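Local coordinates for protein oxidized polyvinyl alcohol hydrolase (Sphingopyxis, PDB 3WLA) that hydrolyses beta-diketones such as 4,6-nonanedione and oxidized polyvinyl alcohol in the second step of polyvinyl alcohol degradation, using an alpha/beta-hydrolase fold, at residues 85-90 with 99-104; 112-117 with 132-137; 125-130 with 168-173. All blocks are in the same frame, centred on the assembly; numbering follows the deposited sequence.

Interaction 1 (85-90 with 99-104)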
ATOM      1  N   PRO A  85       8.047  -5.512   5.326  1.00 22.34           N
ATOM      2  CA  PRO A  85       7.682  -6.932   5.314  1.00 22.78           C
ATOM      3  C   PRO A  85       8.144  -7.634   4.086  1.00 22.72           C
ATOM      4  O   PRO A  85       8.166  -7.060   3.011  1.00 22.52           O
ATOM      5  CB  PRO A  85       6.172  -6.903   5.425  1.00 21.64           C
ATOM      6  CG  PRO A  85       5.838  -5.698   4.528  1.00 24.54           C
ATOM      7  CD  PRO A  85       6.907  -4.668   4.872  1.00 21.38           C
ATOM      8  N   VAL A  86       8.529  -8.900   4.255  1.00 23.37           N
ATOM      9  CA  VAL A  86       8.966  -9.722   3.151  1.00 21.67           C
ATOM     10  C   VAL A  86       7.760 -10.501   2.548  1.00 21.70           C
ATOM     11  O   VAL A  86       6.910 -11.063   3.277  1.00 20.96           O
ATOM     12  CB  VAL A  86      10.072 -10.725   3.608  1.00 21.25           C
ATOM     13  CG1 VAL A  86      10.430 -11.648   2.435  1.00 19.03           C
ATOM     14  CG2 VAL A  86      11.346  -9.901   4.055  1.00 20.34           C
ATOM     15  N   ARG A  87       7.692 -10.535   1.218  1.00 20.32           N
ATOM     16  CA  ARG A  87       6.570 -11.214   0.528  1.00 21.41           C
ATOM     17  C   ARG A  87       6.647 -12.747   0.781  1.00 22.90           C
ATOM     18  O   ARG A  87       7.743 -13.300   0.796  1.00 21.86           O
ATOM     19  CB  ARG A  87       6.666 -10.968  -0.986  1.00 19.17           C
ATOM     20  CG  ARG A  87       6.390  -9.502  -1.435  1.00 23.04           C
ATOM     21  CD  ARG A  87       6.934  -9.234  -2.844  1.00 21.86           C
ATOM     22  NE  ARG A  87       8.388  -9.425  -2.776  1.00 21.67           N
ATOM     23  CZ  ARG A  87       9.219  -9.405  -3.812  1.00 23.71           C
ATOM     24  NH1 ARG A  87       8.746  -9.172  -5.052  1.00 18.87           N
ATOM     25  NH2 ARG A  87      10.538  -9.638  -3.587  1.00 20.90           N
ATOM     26  N   GLN A  88       5.495 -13.405   0.919  1.00 24.34           N
ATOM     27  CA  GLN A  88       5.466 -14.869   1.133  1.00 26.71           C
ATOM     28  C   GLN A  88       6.315 -15.612   0.097  1.00 26.84           C
ATOM     29  O   GLN A  88       7.107 -16.493   0.448  1.00 26.66           O
ATOM     30  CB  GLN A  88       4.035 -15.416   1.045  1.00 25.58           C
ATOM     31  CG  GLN A  88       3.145 -14.981   2.140  1.00 28.33           C
ATOM     32  CD  GLN A  88       1.709 -15.405   1.938  1.00 31.39           C
ATOM     33  OE1 GLN A  88       0.787 -14.586   2.074  1.00 31.91           O
ATOM     34  NE2 GLN A  88       1.495 -16.689   1.634  1.00 29.25           N
ATOM     35  N   CYS A  89       6.155 -15.241  -1.179  1.00 24.78           N
ATOM     36  CA  CYS A  89       6.862 -15.881  -2.296  1.00 27.56           C
ATOM     37  C   CYS A  89       8.397 -15.732  -2.263  1.00 26.74           C
ATOM     38  O   CYS A  89       9.112 -16.503  -2.930  1.00 26.39           O
ATOM     39  CB  CYS A  89       6.322 -15.313  -3.653  1.00 29.63           C
ATOM     40  SG  CYS A  89       6.478 -13.454  -3.653  1.00 36.61           S
ATOM     41  N   ALA A  90       8.912 -14.735  -1.545  1.00 24.91           N
ATOM     42  CA  ALA A  90      10.363 -14.555  -1.471  1.00 25.86           C
ATOM     43  C   ALA A  90      10.950 -15.503  -0.416  1.00 25.65           C
ATOM     44  O   ALA A  90      12.154 -15.523  -0.198  1.00 24.53           O
ATOM     45  CB  ALA A  90      10.717 -13.082  -1.113  1.00 24.30           C
ATOM     46  N   GLY A  99      12.163 -13.629  -8.688  1.00 25.40           N
ATOM     47  CA  GLY A  99      11.962 -15.048  -8.405  1.00 24.98           C
ATOM     48  C   GLY A  99      10.526 -15.525  -8.612  1.00 24.32           C
ATOM     49  O   GLY A  99       9.862 -15.146  -9.592  1.00 23.50           O
ATOM     50  N   ALA A 100      10.054 -16.353  -7.692  1.00 22.99           N
ATOM     51  CA  ALA A 100       8.690 -16.897  -7.751  1.00 25.22           C
ATOM     52  C   ALA A 100       7.673 -15.788  -7.562  1.00 24.95           C
ATOM     53  O   ALA A 100       6.468 -15.943  -7.843  1.00 25.17           O
ATOM     54  CB  ALA A 100       8.512 -18.012  -6.667  1.00 25.90           C
ATOM     55  N   CYS A 101       8.128 -14.647  -7.065  1.00 24.29           N
ATOM     56  CA  CYS A 101       7.165 -13.564  -6.895  1.00 24.61           C
ATOM     57  C   CYS A 101       6.567 -13.078  -8.229  1.00 25.06           C
ATOM     58  O   CYS A 101       5.413 -12.656  -8.268  1.00 25.17           O
ATOM     59  CB  CYS A 101       7.838 -12.392  -6.153  1.00 27.10           C
ATOM     60  SG  CYS A 101       8.306 -12.884  -4.442  1.00 28.06           S
ATOM     61  N   ASN A 102       7.330 -13.144  -9.314  1.00 22.66           N
ATOM     62  CA  ASN A 102       6.841 -12.631 -10.596  1.00 23.70           C
ATOM     63  C   ASN A 102       5.971 -13.714 -11.219  1.00 24.23           C
ATOM     64  O   ASN A 102       6.423 -14.536 -12.038  1.00 23.80           O
ATOM     65  CB  ASN A 102       8.032 -12.283 -11.474  1.00 23.91           C
ATOM     66  CG  ASN A 102       7.639 -11.610 -12.792  1.00 25.82           C
ATOM     67  OD1 ASN A 102       6.522 -11.132 -12.975  1.00 26.92           O
ATOM     68  ND2 ASN A 102       8.592 -11.555 -13.709  1.00 27.03           N
ATOM     69  N   GLY A 103       4.719 -13.748 -10.800  1.00 24.28           N
ATOM     70  CA  GLY A 103       3.872 -14.761 -11.370  1.00 23.30           C
ATOM     71  C   GLY A 103       2.425 -14.468 -11.069  1.00 25.11           C
ATOM     72  O   GLY A 103       2.112 -13.618 -10.201  1.00 22.35           O
ATOM     73  N   VAL A 104       1.537 -15.170 -11.779  1.00 24.33           N
ATOM     74  CA  VAL A 104       0.105 -14.988 -11.504  1.00 26.78           C
ATOM     75  C   VAL A 104      -0.198 -15.532 -10.101  1.00 28.96           C
ATOM     76  O   VAL A 104       0.579 -16.317  -9.537  1.00 30.67           O
ATOM     77  CB  VAL A 104      -0.713 -15.695 -12.553  1.00 28.20           C
ATOM     78  CG1 VAL A 104      -0.266 -15.187 -13.913  1.00 30.08           C
ATOM     79  CG2 VAL A 104      -0.515 -17.186 -12.469  1.00 28.80           C
TER
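Cys89 and Cys101 are joined by a disulfide, SG to SG 2.1 Å, that pins two short 3-10 turns of the long loop between strand 81-85 and helix 133-145. The bridge is twisted to a chi3 of 101°, close to the perpendicular twist a disulfide prefers. Its halves are not alike. SG of Cys89 sits between its own backbone N and carbonyl carbon (chi1 55°), whereas SG of Cys101 lies beside the backbone N and anti to the carbonyl carbon (chi1 -65°). This pairing brings the Cys101 sulfur back over segment 85-90, where it lies 3.5 Å from the backbone N of Ala90 and 4.1 Å from Ala90 CB. At the margin, Ala100 CB rests 4.1 Å from the carbonyl O of Cys89.

Arg87 packs against the same sulfur. Its chain bends at chi3 and lays the guanidinium flat against Cys101, the SG 3.6 Å above the plane and over its centre, with NH1 3.5 Å from Cys101 CB. The nitrogens at the rim of the group reach out of the two segments: NH2 donates to the carbonyl O of Gly97, and NH1 makes weak bonds to the carbonyls of Gly55 and Thr56. Cut back to an alanine, Arg87 would no longer cover one side of the Cys101 sulfur, and the Gly97 carbonyl would probably lose this donor.

No hydrogen bond links the two segments directly, so the covalent bond and the packing on it carry the contact. The disulfide is consistent with a periplasmic enzyme. Sulfur meets one face of the cation while carbonyls take its N-H groups, and these backbone oxygens probably steady the buried charge.

Interaction 2 (112-117 with 132-137)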
ATOM      1  N   ASN A 112       0.732 -12.985  -7.600  1.00 23.31           N
ATOM      2  CA  ASN A 112       1.475 -13.639  -6.568  1.00 22.58           C
ATOM      3  C   ASN A 112       2.273 -12.814  -5.522  1.00 21.82           C
ATOM      4  O   ASN A 112       2.382 -13.236  -4.390  1.00 22.30           O
ATOM      5  CB  ASN A 112       2.428 -14.664  -7.209  1.00 23.04           C
ATOM      6  CG  ASN A 112       2.814 -15.789  -6.245  1.00 25.03           C
ATOM      7  OD1 ASN A 112       2.012 -16.195  -5.432  1.00 28.78           O
ATOM      8  ND2 ASN A 112       4.014 -16.299  -6.359  1.00 26.52           N
ATOM      9  N   PRO A 113       2.851 -11.668  -5.884  1.00 20.65           N
ATOM     10  CA  PRO A 113       3.611 -10.982  -4.806  1.00 21.51           C
ATOM     11  C   PRO A 113       2.960 -10.745  -3.440  1.00 22.31           C
ATOM     12  O   PRO A 113       3.584 -10.988  -2.385  1.00 22.71           O
ATOM     13  CB  PRO A 113       4.037  -9.669  -5.456  1.00 21.11           C
ATOM     14  CG  PRO A 113       4.139 -10.010  -6.924  1.00 18.13           C
ATOM     15  CD  PRO A 113       2.891 -10.900  -7.136  1.00 19.74           C
ATOM     16  N   TRP A 114       1.722 -10.260  -3.464  1.00 21.50           N
ATOM     17  CA  TRP A 114       1.008  -9.969  -2.224  1.00 22.46           C
ATOM     18  C   TRP A 114      -0.401 -10.448  -2.399  1.00 23.32           C
ATOM     19  O   TRP A 114      -0.922 -10.404  -3.516  1.00 22.50           O
ATOM     20  CB  TRP A 114       0.943  -8.446  -1.913  1.00 21.35           C
ATOM     21  CG  TRP A 114       2.287  -7.802  -1.571  1.00 21.52           C
ATOM     22  CD1 TRP A 114       3.033  -6.958  -2.361  1.00 20.60           C
ATOM     23  CD2 TRP A 114       3.011  -7.953  -0.352  1.00 21.43           C
ATOM     24  NE1 TRP A 114       4.167  -6.581  -1.699  1.00 20.52           N
ATOM     25  CE2 TRP A 114       4.190  -7.161  -0.462  1.00 21.72           C
ATOM     26  CE3 TRP A 114       2.786  -8.677   0.833  1.00 22.25           C
ATOM     27  CZ2 TRP A 114       5.153  -7.067   0.582  1.00 20.66           C
ATOM     28  CZ3 TRP A 114       3.751  -8.589   1.878  1.00 20.79           C
ATOM     29  CH2 TRP A 114       4.925  -7.782   1.733  1.00 22.16           C
ATOM     30  N   ASN A 115      -1.001 -10.902  -1.285  1.00 22.06           N
ATOM     31  CA  ASN A 115      -2.382 -11.385  -1.274  1.00 23.84           C
ATOM     32  C   ASN A 115      -3.184 -10.069  -1.315  1.00 24.67           C
ATOM     33  O   ASN A 115      -3.785  -9.664  -0.306  1.00 23.86           O
ATOM     34  CB  ASN A 115      -2.687 -12.098   0.042  1.00 23.62           C
ATOM     35  CG  ASN A 115      -1.966 -13.454   0.188  1.00 23.95           C
ATOM     36  OD1 ASN A 115      -1.915 -14.008   1.285  1.00 25.11           O
ATOM     37  ND2 ASN A 115      -1.450 -14.002  -0.912  1.00 25.15           N
ATOM     38  N   ASP A 116      -3.167  -9.411  -2.476  1.00 23.50           N
ATOM     39  CA  ASP A 116      -3.807  -8.113  -2.604  1.00 23.44           C
ATOM     40  C   ASP A 116      -5.145  -7.980  -3.294  1.00 23.28           C
ATOM     41  O   ASP A 116      -5.659  -6.892  -3.386  1.00 23.89           O
ATOM     42  CB  ASP A 116      -2.828  -7.111  -3.236  1.00 21.77           C
ATOM     43  CG  ASP A 116      -2.325  -7.561  -4.619  1.00 23.20           C
ATOM     44  OD1 ASP A 116      -3.075  -8.273  -5.347  1.00 22.76           O
ATOM     45  OD2 ASP A 116      -1.177  -7.185  -4.983  1.00 21.61           O
ATOM     46  N   GLY A 117      -5.732  -9.073  -3.760  1.00 25.30           N
ATOM     47  CA  GLY A 117      -7.010  -8.929  -4.442  1.00 24.54           C
ATOM     48  C   GLY A 117      -7.550 -10.289  -4.827  1.00 24.97           C
ATOM     49  O   GLY A 117      -6.851 -11.115  -5.434  1.00 23.67           O
ATOM     50  N   GLY A 132      -7.522 -11.882   4.162  1.00 24.90           N
ATOM     51  CA  GLY A 132      -6.362 -12.575   3.663  1.00 26.35           C
ATOM     52  C   GLY A 132      -5.173 -12.590   4.622  1.00 26.00           C
ATOM     53  O   GLY A 132      -5.065 -11.724   5.512  1.00 25.52           O
ATOM     54  N   ASP A 133      -4.272 -13.552   4.422  1.00 25.70           N
ATOM     55  CA  ASP A 133      -3.111 -13.698   5.285  1.00 27.50           C
ATOM     56  C   ASP A 133      -2.165 -12.506   5.345  1.00 28.15           C
ATOM     57  O   ASP A 133      -1.544 -12.234   6.382  1.00 26.44           O
ATOM     58  CB  ASP A 133      -2.291 -14.922   4.873  1.00 28.11           C
ATOM     59  CG  ASP A 133      -2.930 -16.219   5.306  1.00 29.56           C
ATOM     60  OD1 ASP A 133      -3.922 -16.169   6.082  1.00 31.54           O
ATOM     61  OD2 ASP A 133      -2.414 -17.263   4.888  1.00 28.02           O
ATOM     62  N   ASP A 134      -2.011 -11.798   4.221  1.00 27.31           N
ATOM     63  CA  ASP A 134      -1.092 -10.665   4.266  1.00 27.15           C
ATOM     64  C   ASP A 134      -1.647  -9.494   5.055  1.00 25.29           C
ATOM     65  O   ASP A 134      -0.921  -8.816   5.785  1.00 25.31           O
ATOM     66  CB  ASP A 134      -0.681 -10.235   2.854  1.00 26.33           C
ATOM     67  CG  ASP A 134       0.348 -11.167   2.254  1.00 27.68           C
ATOM     68  OD1 ASP A 134       1.123 -11.773   3.021  1.00 26.37           O
ATOM     69  OD2 ASP A 134       0.414 -11.289   1.012  1.00 28.25           O
ATOM     70  N   VAL A 135      -2.933  -9.231   4.936  1.00 25.69           N
ATOM     71  CA  VAL A 135      -3.457  -8.127   5.728  1.00 24.63           C
ATOM     72  C   VAL A 135      -3.237  -8.404   7.230  1.00 26.38           C
ATOM     73  O   VAL A 135      -2.911  -7.501   7.989  1.00 25.63           O
ATOM     74  CB  VAL A 135      -4.969  -7.905   5.482  1.00 24.58           C
ATOM     75  CG1 VAL A 135      -5.526  -6.900   6.524  1.00 25.53           C
ATOM     76  CG2 VAL A 135      -5.216  -7.345   4.071  1.00 22.63           C
ATOM     77  N   ARG A 136      -3.386  -9.668   7.647  1.00 26.99           N
ATOM     78  CA  ARG A 136      -3.248 -10.021   9.061  1.00 27.67           C
ATOM     79  C   ARG A 136      -1.800  -9.990   9.520  1.00 26.52           C
ATOM     80  O   ARG A 136      -1.501  -9.580  10.645  1.00 26.91           O
ATOM     81  CB  ARG A 136      -3.881 -11.392   9.330  1.00 26.67           C
ATOM     82  CG  ARG A 136      -5.433 -11.296   9.433  1.00 26.95           C
ATOM     83  CD  ARG A 136      -6.108 -12.648   9.648  1.00 29.08           C
ATOM     84  NE  ARG A 136      -5.858 -13.635   8.592  1.00 29.55           N
ATOM     85  CZ  ARG A 136      -6.730 -13.911   7.621  1.00 28.71           C
ATOM     86  NH1 ARG A 136      -7.913 -13.271   7.554  1.00 28.40           N
ATOM     87  NH2 ARG A 136      -6.425 -14.843   6.728  1.00 30.69           N
ATOM     88  N   PHE A 137      -0.917 -10.434   8.641  1.00 25.20           N
ATOM     89  CA  PHE A 137       0.498 -10.422   8.934  1.00 26.38           C
ATOM     90  C   PHE A 137       0.989  -8.998   9.194  1.00 26.42           C
ATOM     91  O   PHE A 137       1.654  -8.729  10.243  1.00 27.40           O
ATOM     92  CB  PHE A 137       1.290 -11.012   7.778  1.00 25.71           C
ATOM     93  CG  PHE A 137       2.777 -10.811   7.918  1.00 26.88           C
ATOM     94  CD1 PHE A 137       3.424 -11.150   9.120  1.00 26.80           C
ATOM     95  CD2 PHE A 137       3.551 -10.303   6.852  1.00 27.07           C
ATOM     96  CE1 PHE A 137       4.810 -10.995   9.276  1.00 24.42           C
ATOM     97  CE2 PHE A 137       4.947 -10.147   6.999  1.00 27.69           C
ATOM     98  CZ  PHE A 137       5.573 -10.494   8.218  1.00 26.13           C
TER
HETATM   99  O   HOH W   1       3.051 -12.110   0.260  1.00 24.68           O
HETATM  100  O   HOH W   2      -4.076 -10.448   2.418  1.00 17.98           O
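The edge of the Trp114 indole faces the carboxylate of Asp134, whose CG lies in the ring plane and whose OD2 comes 3.5 Å from CE3; the two planes stand 75° apart. The carboxylate is also stacked on the Asn115 amide, the planes 25° apart and Asn115 CG 3.3 Å from Asp134 OD2. The contact joins the loop after strand 81-85 to the first turn of helix 133-145 in the alpha/beta-hydrolase fold, with Gly132 as N-cap. Asn115 centres an inverse gamma turn, and its backbone N donates an almost straight bond (168°) to the anti lone pair of Asp134 OD2, at 2.7 Å. The buried carboxylate is probably kept charged by Arg33, which forms a salt bridge with its OD1. Trp114 is held by NE1 to the carbonyl of Val54 and packs on Met167; its side chain is about 8 Å from that of Ser162, the probable nucleophile. Along the helix, Asp133 OD1 pairs with Arg136 NH2 in a salt bridge, and Lys31 takes OD2. Water 2 finishes the join, donating to Asn115 O at 2.8 Å and accepting from Val135 N at 3.0 Å.

Interaction 3 (125-130 with 168-173)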
ATOM      1  N   ASP A 125     -13.767 -16.200  -4.249  1.00 31.30           N
ATOM      2  CA  ASP A 125     -14.967 -15.769  -3.554  1.00 30.22           C
ATOM      3  C   ASP A 125     -14.790 -15.642  -2.040  1.00 29.56           C
ATOM      4  O   ASP A 125     -15.317 -14.719  -1.435  1.00 28.18           O
ATOM      5  CB  ASP A 125     -16.125 -16.700  -3.886  1.00 31.68           C
ATOM      6  CG  ASP A 125     -16.636 -16.495  -5.316  1.00 35.18           C
ATOM      7  OD1 ASP A 125     -16.176 -15.526  -6.001  1.00 36.05           O
ATOM      8  OD2 ASP A 125     -17.495 -17.301  -5.766  1.00 36.74           O
ATOM      9  N   LYS A 126     -14.036 -16.533  -1.415  1.00 30.63           N
ATOM     10  CA  LYS A 126     -13.867 -16.388   0.035  1.00 32.28           C
ATOM     11  C   LYS A 126     -13.226 -15.036   0.388  1.00 32.42           C
ATOM     12  O   LYS A 126     -13.412 -14.513   1.506  1.00 33.26           O
ATOM     13  CB  LYS A 126     -12.997 -17.504   0.586  1.00 33.93           C
ATOM     14  CG  LYS A 126     -11.592 -17.480   0.062  1.00 38.57           C
ATOM     15  CD  LYS A 126     -10.778 -18.565   0.710  1.00 40.35           C
ATOM     16  CE  LYS A 126     -11.109 -19.909   0.100  1.00 44.71           C
ATOM     17  NZ  LYS A 126     -10.786 -19.940  -1.384  1.00 48.36           N
ATOM     18  N   TYR A 127     -12.513 -14.442  -0.567  1.00 29.17           N
ATOM     19  CA  TYR A 127     -11.808 -13.209  -0.274  1.00 28.39           C
ATOM     20  C   TYR A 127     -12.604 -11.987  -0.486  1.00 29.14           C
ATOM     21  O   TYR A 127     -12.080 -10.884  -0.345  1.00 29.67           O
ATOM     22  CB  TYR A 127     -10.474 -13.155  -1.008  1.00 25.52           C
ATOM     23  CG  TYR A 127      -9.590 -14.279  -0.538  1.00 22.20           C
ATOM     24  CD1 TYR A 127      -9.395 -14.500   0.833  1.00 25.95           C
ATOM     25  CD2 TYR A 127      -8.938 -15.101  -1.426  1.00 24.72           C
ATOM     26  CE1 TYR A 127      -8.576 -15.502   1.299  1.00 24.25           C
ATOM     27  CE2 TYR A 127      -8.082 -16.142  -0.956  1.00 24.78           C
ATOM     28  CZ  TYR A 127      -7.919 -16.309   0.413  1.00 26.22           C
ATOM     29  OH  TYR A 127      -7.036 -17.235   0.901  1.00 30.17           O
ATOM     30  N   LYS A 128     -13.893 -12.190  -0.800  1.00 29.60           N
ATOM     31  CA  LYS A 128     -14.825 -11.084  -0.904  1.00 30.82           C
ATOM     32  C   LYS A 128     -15.012 -10.538   0.540  1.00 29.73           C
ATOM     33  O   LYS A 128     -15.328  -9.355   0.719  1.00 29.85           O
ATOM     34  CB  LYS A 128     -16.187 -11.574  -1.431  1.00 32.21           C
ATOM     35  CG  LYS A 128     -16.325 -11.526  -2.934  1.00 32.32           C
ATOM     36  CD  LYS A 128     -17.532 -12.306  -3.407  1.00 34.11           C
ATOM     37  CE  LYS A 128     -17.758 -12.059  -4.900  1.00 36.33           C
ATOM     38  NZ  LYS A 128     -19.035 -12.681  -5.442  1.00 38.54           N
ATOM     39  N   THR A 129     -14.812 -11.399   1.550  1.00 29.78           N
ATOM     40  CA  THR A 129     -15.005 -10.997   2.962  1.00 32.12           C
ATOM     41  C   THR A 129     -13.805 -11.227   3.900  1.00 34.16           C
ATOM     42  O   THR A 129     -13.658 -10.522   4.906  1.00 36.10           O
ATOM     43  CB  THR A 129     -16.246 -11.713   3.589  1.00 32.62           C
ATOM     44  OG1 THR A 129     -16.095 -13.145   3.488  1.00 33.59           O
ATOM     45  CG2 THR A 129     -17.528 -11.286   2.864  1.00 32.14           C
ATOM     46  N   ASP A 130     -12.967 -12.209   3.565  1.00 34.51           N
ATOM     47  CA  ASP A 130     -11.760 -12.579   4.320  1.00 33.27           C
ATOM     48  C   ASP A 130     -10.651 -11.647   3.816  1.00 32.83           C
ATOM     49  O   ASP A 130     -10.386 -11.596   2.608  1.00 31.86           O
ATOM     50  CB  ASP A 130     -11.387 -14.035   4.002  1.00 36.35           C
ATOM     51  CG  ASP A 130     -10.227 -14.561   4.858  1.00 37.71           C
ATOM     52  OD1 ASP A 130      -9.375 -13.755   5.286  1.00 37.49           O
ATOM     53  OD2 ASP A 130     -10.138 -15.786   5.082  1.00 39.26           O
ATOM     54  N   THR A 168      -1.370  -2.180  -0.170  1.00 18.36           N
ATOM     55  CA  THR A 168      -1.689  -1.069   0.727  1.00 21.13           C
ATOM     56  C   THR A 168      -3.218  -0.776   0.627  1.00 21.82           C
ATOM     57  O   THR A 168      -3.911  -0.652   1.654  1.00 21.17           O
ATOM     58  CB  THR A 168      -0.876   0.213   0.370  1.00 21.18           C
ATOM     59  OG1 THR A 168       0.547  -0.042   0.589  1.00 21.02           O
ATOM     60  CG2 THR A 168      -1.317   1.411   1.280  1.00 18.10           C
ATOM     61  N   ASN A 169      -3.728  -0.622  -0.615  1.00 22.86           N
ATOM     62  CA  ASN A 169      -5.171  -0.387  -0.812  1.00 21.53           C
ATOM     63  C   ASN A 169      -5.950  -1.492  -0.099  1.00 21.44           C
ATOM     64  O   ASN A 169      -6.929  -1.209   0.598  1.00 23.25           O
ATOM     65  CB  ASN A 169      -5.605  -0.461  -2.299  1.00 20.56           C
ATOM     66  CG  ASN A 169      -5.265   0.792  -3.105  1.00 21.16           C
ATOM     67  OD1 ASN A 169      -5.144   1.892  -2.573  1.00 21.78           O
ATOM     68  ND2 ASN A 169      -5.143   0.624  -4.417  1.00 21.47           N
ATOM     69  N   ARG A 170      -5.569  -2.759  -0.295  1.00 21.94           N
ATOM     70  CA  ARG A 170      -6.370  -3.813   0.373  1.00 23.62           C
ATOM     71  C   ARG A 170      -6.368  -3.681   1.920  1.00 24.87           C
ATOM     72  O   ARG A 170      -7.413  -3.800   2.599  1.00 25.83           O
ATOM     73  CB  ARG A 170      -5.914  -5.228  -0.008  1.00 21.95           C
ATOM     74  CG  ARG A 170      -6.864  -6.308   0.607  1.00 25.71           C
ATOM     75  CD  ARG A 170      -6.414  -7.733   0.260  1.00 25.78           C
ATOM     76  NE  ARG A 170      -7.393  -8.776   0.642  1.00 24.89           N
ATOM     77  CZ  ARG A 170      -8.498  -9.036  -0.049  1.00 24.82           C
ATOM     78  NH1 ARG A 170      -8.783  -8.325  -1.146  1.00 24.01           N
ATOM     79  NH2 ARG A 170      -9.317 -10.029   0.351  1.00 25.92           N
ATOM     80  N   ALA A 171      -5.200  -3.434   2.495  1.00 24.43           N
ATOM     81  CA  ALA A 171      -5.123  -3.333   3.966  1.00 24.50           C
ATOM     82  C   ALA A 171      -5.898  -2.124   4.487  1.00 24.97           C
ATOM     83  O   ALA A 171      -6.509  -2.198   5.589  1.00 27.33           O
ATOM     84  CB  ALA A 171      -3.643  -3.255   4.405  1.00 23.58           C
ATOM     85  N   LEU A 172      -5.907  -1.017   3.729  1.00 24.47           N
ATOM     86  CA  LEU A 172      -6.657   0.175   4.185  1.00 25.81           C
ATOM     87  C   LEU A 172      -8.166  -0.052   4.091  1.00 27.02           C
ATOM     88  O   LEU A 172      -8.949   0.589   4.823  1.00 28.20           O
ATOM     89  CB  LEU A 172      -6.294   1.440   3.383  1.00 22.21           C
ATOM     90  CG  LEU A 172      -4.821   1.919   3.496  1.00 25.34           C
ATOM     91  CD1 LEU A 172      -4.625   3.157   2.703  1.00 23.41           C
ATOM     92  CD2 LEU A 172      -4.429   2.184   4.932  1.00 25.26           C
ATOM     93  N   LEU A 173      -8.571  -0.935   3.172  1.00 27.14           N
ATOM     94  CA  LEU A 173      -9.982  -1.229   2.971  1.00 27.36           C
ATOM     95  C   LEU A 173     -10.513  -2.228   3.962  1.00 27.40           C
ATOM     96  O   LEU A 173     -11.682  -2.126   4.400  1.00 28.24           O
ATOM     97  CB  LEU A 173     -10.250  -1.737   1.537  1.00 27.52           C
ATOM     98  CG  LEU A 173     -10.136  -0.676   0.405  1.00 29.41           C
ATOM     99  CD1 LEU A 173     -10.178  -1.358  -0.974  1.00 29.01           C
ATOM    100  CD2 LEU A 173     -11.225   0.365   0.515  1.00 29.83           C
TER
HETATM  101  O   HOH W   3     -11.365  -9.204  -2.433  1.00 28.81           O
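NH2 of Arg170 is shared between two backbone carbonyls of the loop before helix 133-145, donating to Asp130 O at 2.9 Å and to Tyr127 O at 3.0 Å. The two bonds differ in quality. The one to Tyr127 O is the straighter (153°), and the guanidinium nitrogen approaches in the carbonyl plane, on a lone pair, while the oxygen stays near the guanidinium plane. The one to Asp130 O is bent to 131°, its oxygen tilted out of the guanidinium plane although the nitrogen keeps to the carbonyl plane.

Reach comes from the arginine chain. With CG anti to the backbone N and the carbons extended as far as NE, the side chain spans from helix 163-174 to a loop whose closest CA, that of Tyr127, is 10.9 Å from the CA of Arg170. A final twist, chi4 77°, turns the guanidinium so that its edge meets the carbonyls. Tyr127 CB lies 3.6 Å from NH2, and the tyrosine ring then leads away, carrying Lys126 CG over one face and stacking with Trp109.

The other nitrogens have their own partners. NE donates to the carbonyl of Ala131, and NH1 gives a weak bond to that of Val220. Water 3 accepts from Arg170 NH1 at 3.0 Å and lies 2.8 Å from Tyr127 O, to which it may donate.

The Asp130 carboxylate does not join the cation; its OD1 is 6.2 Å from Arg170 NH2 and forms a salt bridge with Arg136 instead. The buried positive charge is probably balanced in good part by carbonyl dipoles, since the Asp130 carboxylate is not in contact, and the same bonds fasten the loop to helix 163-174.

How the interactions relate
All three contacts involve the long connection between strand 81-85 and helix 133-145 of the alpha/beta-hydrolase fold. Interaction 1 comes first, pairing the residues at the strand's end with a later part of the loop; interactions 2 and 3 follow and cross, their segments alternating. The centres of interactions 1 and 2 are about 11 Å apart, those of 2 and 3 about 8 Å, and those of 1 and 3 about 19 Å. Asn112 bonded to Ala100 and Gly103 ties the first pair; the salt bridge from Arg136 to Asp130 ties the second. The loop is thus tied first to itself, then to helix 133-145 and last to helix 163-174, the helix after Ser162.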